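Local coordinates for Serine/threonine-protein kinase Tel1 (Chaetomium thermophilum, PDB 6SKY) that is a serine/threonine kinase of the ATM family that probably activates checkpoint signalling in response to DNA damage, at the interface of chains A and B. Numbering follows the deposited sequence. Chains: chain A/B, Serine/threonine-protein kinase Tel1.

Contact 1: the interface of chains A and B. Residues chain A 1939, 1961-1962, 1965-1966, 1968; chain B 2182-2183, 2186-2187, 2190.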
loop_
_atom_site.group_PDB
_atom_site.type_symbol
_atom_site.label_atom_id
_atom_site.label_comp_id
_atom_site.label_asym_id
_atom_site.label_seq_id
_atom_site.Cartn_x
_atom_site.Cartn_y
_atom_site.Cartn_z
ATOM N N LEU A 1939 13.001 -13.329 11.869
ATOM C CA LEU A 1939 11.567 -13.375 11.606
ATOM C C LEU A 1939 10.775 -13.496 12.897
ATOM O O LEU A 1939 9.660 -12.968 12.996
ATOM C CB LEU A 1939 11.237 -14.537 10.674
ATOM C CG LEU A 1939 11.671 -14.458 9.210
ATOM C CD1 LEU A 1939 11.644 -15.834 8.572
ATOM C CD2 LEU A 1939 10.772 -13.532 8.443
ATOM N N ALA A 1961 2.905 -19.038 8.799
ATOM C CA ALA A 1961 4.123 -19.700 8.346
ATOM C C ALA A 1961 4.764 -20.506 9.470
ATOM O O ALA A 1961 5.124 -21.674 9.282
ATOM C CB ALA A 1961 5.100 -18.673 7.786
ATOM N N GLN A 1962 4.907 -19.903 10.652
ATOM C CA GLN A 1962 5.441 -20.636 11.797
ATOM C C GLN A 1962 4.605 -21.867 12.107
ATOM O O GLN A 1962 5.138 -22.953 12.350
ATOM C CB GLN A 1962 5.495 -19.730 13.022
ATOM C CG GLN A 1962 6.547 -18.670 12.972
ATOM C CD GLN A 1962 7.929 -19.225 13.175
ATOM O OE1 GLN A 1962 8.092 -20.373 13.579
ATOM N NE2 GLN A 1962 8.938 -18.414 12.893
ATOM N N SER A 1965 5.038 -24.673 9.586
ATOM C CA SER A 1965 6.347 -25.291 9.715
ATOM C C SER A 1965 6.453 -26.135 10.973
ATOM O O SER A 1965 7.245 -27.080 11.017
ATOM C CB SER A 1965 7.423 -24.221 9.702
ATOM O OG SER A 1965 8.643 -24.761 10.136
ATOM N N HIS A 1966 5.678 -25.813 12.006
ATOM C CA HIS A 1966 5.720 -26.592 13.236
ATOM C C HIS A 1966 4.786 -27.786 13.217
ATOM O O HIS A 1966 5.081 -28.792 13.860
ATOM C CB HIS A 1966 5.390 -25.709 14.435
ATOM C CG HIS A 1966 6.532 -24.863 14.884
ATOM N ND1 HIS A 1966 6.360 -23.649 15.510
ATOM C CD2 HIS A 1966 7.868 -25.054 14.798
ATOM C CE1 HIS A 1966 7.540 -23.127 15.786
ATOM N NE2 HIS A 1966 8.471 -23.960 15.364
ATOM N N ARG A 1968 4.202 -29.454 10.376
ATOM C CA ARG A 1968 4.839 -30.386 9.455
ATOM C C ARG A 1968 6.004 -31.110 10.111
ATOM O O ARG A 1968 6.188 -32.311 9.908
ATOM C CB ARG A 1968 5.301 -29.650 8.207
ATOM C CG ARG A 1968 6.224 -30.453 7.334
ATOM C CD ARG A 1968 6.470 -29.765 6.021
ATOM N NE ARG A 1968 7.063 -28.448 6.197
ATOM C CZ ARG A 1968 6.406 -27.304 6.051
ATOM N NH1 ARG A 1968 5.124 -27.308 5.719
ATOM N NH2 ARG A 1968 7.032 -26.155 6.235
ATOM N N LEU B 2182 7.729 -16.354 2.391
ATOM C CA LEU B 2182 7.674 -16.470 3.843
ATOM C C LEU B 2182 7.650 -17.928 4.279
ATOM O O LEU B 2182 8.407 -18.336 5.167
ATOM C CB LEU B 2182 6.446 -15.729 4.352
ATOM C CG LEU B 2182 6.455 -15.114 5.734
ATOM C CD1 LEU B 2182 7.766 -14.434 5.964
ATOM C CD2 LEU B 2182 5.347 -14.124 5.786
ATOM N N ASN B 2183 6.777 -18.730 3.663
ATOM C CA ASN B 2183 6.712 -20.159 3.945
ATOM C C ASN B 2183 8.053 -20.830 3.721
ATOM O O ASN B 2183 8.518 -21.611 4.558
ATOM C CB ASN B 2183 5.661 -20.814 3.063
ATOM C CG ASN B 2183 4.265 -20.497 3.488
ATOM O OD1 ASN B 2183 4.000 -20.254 4.652
ATOM N ND2 ASN B 2183 3.351 -20.515 2.544
ATOM N N THR B 2186 10.765 -19.748 6.328
ATOM C CA THR B 2186 10.514 -20.363 7.627
ATOM C C THR B 2186 10.898 -21.837 7.622
ATOM O O THR B 2186 11.584 -22.322 8.531
ATOM C CB THR B 2186 9.052 -20.204 8.011
ATOM O OG1 THR B 2186 8.703 -18.822 7.997
ATOM C CG2 THR B 2186 8.844 -20.728 9.384
ATOM N N ALA B 2187 10.453 -22.570 6.602
ATOM C CA ALA B 2187 10.782 -23.984 6.512
ATOM C C ALA B 2187 12.275 -24.214 6.355
ATOM O O ALA B 2187 12.778 -25.261 6.759
ATOM C CB ALA B 2187 10.026 -24.615 5.354
ATOM N N ASP B 2190 13.950 -23.730 9.795
ATOM C CA ASP B 2190 13.743 -24.880 10.669
ATOM C C ASP B 2190 14.678 -26.046 10.374
ATOM O O ASP B 2190 14.719 -26.992 11.161
ATOM C CB ASP B 2190 12.302 -25.352 10.581
ATOM C CG ASP B 2190 11.361 -24.417 11.272
ATOM O OD1 ASP B 2190 11.766 -23.272 11.540
ATOM O OD2 ASP B 2190 10.221 -24.819 11.560
#
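B:Thr2186 lies against the small residues of helix 1953-1968 of chain A, and its two branches make different contacts. A chi1 of -56° puts the hydroxyl beside the backbone N, turned back to its own helix, and the methyl anti to that N, turned to chain A. CG2 of B:Thr2186 reaches CB of A:Ser1965 at 3.8 Å and comes equally near the carbonyl O of A:Ala1961. OG1 of B:Thr2186 faces CB of A:Ala1961 at 3.6 Å. The same OG1 of B:Thr2186 donates a hydrogen bond to O of B:Leu2182, 2.9 Å away, which satisfies the hydroxyl and should limit rotation of the side chain. OD1 of B:Asn2183 approaches CB of A:Ala1961 at 3.7 Å. B:Thr2186 loses more surface to the partner (67 Å²) than any other residue of the patch. A:Ser1965 and B:Asp2190, hiding 46 and 43 Å², belong to this well-buried part, but their hydroxyl and carboxylate are modelled implausibly close and the detail is doubtful.

The leucine and arginine side is peripheral: A:Leu1939, B:Leu2182 and A:Arg1968 hide 17, 11 and 22 Å². CD2 of A:Leu1939 and CD1 of B:Leu2182 pass at 4.0 Å. NH2 of A:Arg1968 meets CB of B:Ala2187 at 3.5 Å.

The patch joins FAT-domain helices of the two protomers: 1953-1968, with the start of 1939-1948, from chain A, and 2178-2189 with the residue following it from chain B.

Contact 2: the interface of chains A and B. Residues chain A 2914, 2918, 2921-2922, 2925; chain B 2258-2260.
A:Leu2914 sets its methyl CD2 off-centre over one face of the guanidinium of B:Arg2260, 3.4 Å above it. The two side chains lie roughly perpendicular. Nearer the arginine backbone, CB of A:Ala2918 meets the aliphatic CG of B:Arg2260 at 3.7 Å, so the apolar centre is built on the arginine chain itself. A bend at chi2 (-67°) lets that chain touch the alanine with its base and the leucine with its tip. B:Arg2260 hides 108 Å², far more than any other residue in the patch.

Further out, OD2 of A:Asp2922 forms a salt bridge with NH2 of B:Arg2260, 2.6 Å away. The carboxylate carbon CG of A:Asp2922 lies in plane at the guanidinium edge, but the two groups are turned 87° against each other. The expected N-H direction misses the oxygen, so no hydrogen bond is assigned. An alanine in place of B:Arg2260 would probably leave the A:Asp2922 carboxylate without its charge partner and open a gap beneath A:Leu2914.

At the rim beyond A:Ala2918, ND2 of A:Asn2921 donates a hydrogen bond to the carbonyl O of B:Ala2259 at 3.1 Å. It is bent, 138° at the hydrogen, and the acceptor stands somewhat off the plane of the amide.

B:Ala2259 closes FAT-domain helix 2245-2259, and B:Arg2260 follows with a positive phi where the chain leaves that helix. Opposite it lie helix 2916-2927 of chain A and the loop residue A:Leu2914 just ahead of it, all in the FATC region.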
loop_
_atom_site.group_PDB
_atom_site.type_symbol
_atom_site.label_atom_id
_atom_site.label_comp_id
_atom_site.label_asym_id
_atom_site.label_seq_id
_atom_site.Cartn_x
_atom_site.Cartn_y
_atom_site.Cartn_z
ATOM N N LEU A 2914 10.194 10.240 -1.350
ATOM C CA LEU A 2914 10.767 9.339 -0.365
ATOM C C LEU A 2914 9.710 8.917 0.644
ATOM O O LEU A 2914 8.640 9.512 0.750
ATOM C CB LEU A 2914 11.922 9.995 0.373
ATOM C CG LEU A 2914 13.342 9.842 -0.135
ATOM C CD1 LEU A 2914 13.511 10.624 -1.404
ATOM C CD2 LEU A 2914 14.290 10.336 0.925
ATOM N N ALA A 2918 12.607 7.092 5.626
ATOM C CA ALA A 2918 13.881 7.490 5.044
ATOM C C ALA A 2918 14.137 8.978 5.222
ATOM O O ALA A 2918 15.270 9.395 5.484
ATOM C CB ALA A 2918 13.910 7.119 3.570
ATOM N N ASN A 2921 15.113 9.559 8.812
ATOM C CA ASN A 2921 16.470 9.066 9.013
ATOM C C ASN A 2921 17.493 10.071 8.522
ATOM O O ASN A 2921 18.474 10.361 9.211
ATOM C CB ASN A 2921 16.670 7.735 8.299
ATOM C CG ASN A 2921 16.001 6.597 8.993
ATOM O OD1 ASN A 2921 15.237 6.793 9.923
ATOM N ND2 ASN A 2921 16.270 5.392 8.536
ATOM N N ASP A 2922 17.281 10.614 7.327
ATOM C CA ASP A 2922 18.231 11.580 6.790
ATOM C C ASP A 2922 18.272 12.849 7.630
ATOM O O ASP A 2922 19.346 13.414 7.868
ATOM C CB ASP A 2922 17.877 11.903 5.347
ATOM C CG ASP A 2922 19.100 12.049 4.470
ATOM O OD1 ASP A 2922 20.210 11.709 4.931
ATOM O OD2 ASP A 2922 18.958 12.506 3.316
ATOM N N ASN A 2925 20.109 12.206 10.801
ATOM C CA ASN A 2925 21.532 12.056 10.524
ATOM C C ASN A 2925 22.206 13.405 10.361
ATOM O O ASN A 2925 23.300 13.620 10.885
ATOM C CB ASN A 2925 21.753 11.221 9.270
ATOM C CG ASN A 2925 21.715 9.746 9.538
ATOM O OD1 ASN A 2925 21.242 8.975 8.714
ATOM N ND2 ASN A 2925 22.215 9.339 10.691
ATOM N N VAL B 2258 19.166 2.724 0.495
ATOM C CA VAL B 2258 17.741 2.899 0.233
ATOM C C VAL B 2258 17.020 3.412 1.470
ATOM O O VAL B 2258 16.129 4.259 1.375
ATOM C CB VAL B 2258 17.125 1.585 -0.275
ATOM C CG1 VAL B 2258 15.628 1.636 -0.208
ATOM C CG2 VAL B 2258 17.561 1.328 -1.673
ATOM N N ALA B 2259 17.383 2.914 2.644
ATOM C CA ALA B 2259 16.736 3.298 3.888
ATOM C C ALA B 2259 17.313 4.561 4.502
ATOM O O ALA B 2259 16.800 5.016 5.523
ATOM C CB ALA B 2259 16.829 2.162 4.902
ATOM N N ARG B 2260 18.356 5.136 3.907
ATOM C CA ARG B 2260 19.016 6.335 4.417
ATOM C C ARG B 2260 19.528 6.137 5.831
ATOM O O ARG B 2260 19.621 7.085 6.604
ATOM C CB ARG B 2260 18.098 7.550 4.370
ATOM C CG ARG B 2260 17.518 7.848 3.029
ATOM C CD ARG B 2260 18.579 8.265 2.086
ATOM N NE ARG B 2260 18.015 8.704 0.822
ATOM C CZ ARG B 2260 17.800 9.974 0.515
ATOM N NH1 ARG B 2260 17.282 10.295 -0.660
ATOM N NH2 ARG B 2260 18.107 10.922 1.383
#

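The C-alpha centres of contact 1 and contact 2 lie about 31 Å apart, and the two share no residue or helix. In both, chain B contributes FAT-domain residues, from helix 2178-2189 and from the end of helix 2245-2259. Chain A meets them with different regions: FAT helices in contact 1, the C-terminal FATC region in contact 2. Contact 1 therefore joins FAT to FAT, whereas contact 2 links the FATC region of one protomer to the FAT domain of the other. Two-fold symmetry repeats each with the chains exchanged. Such separated attachments would be expected to restrict rocking between the protomers of the dimer.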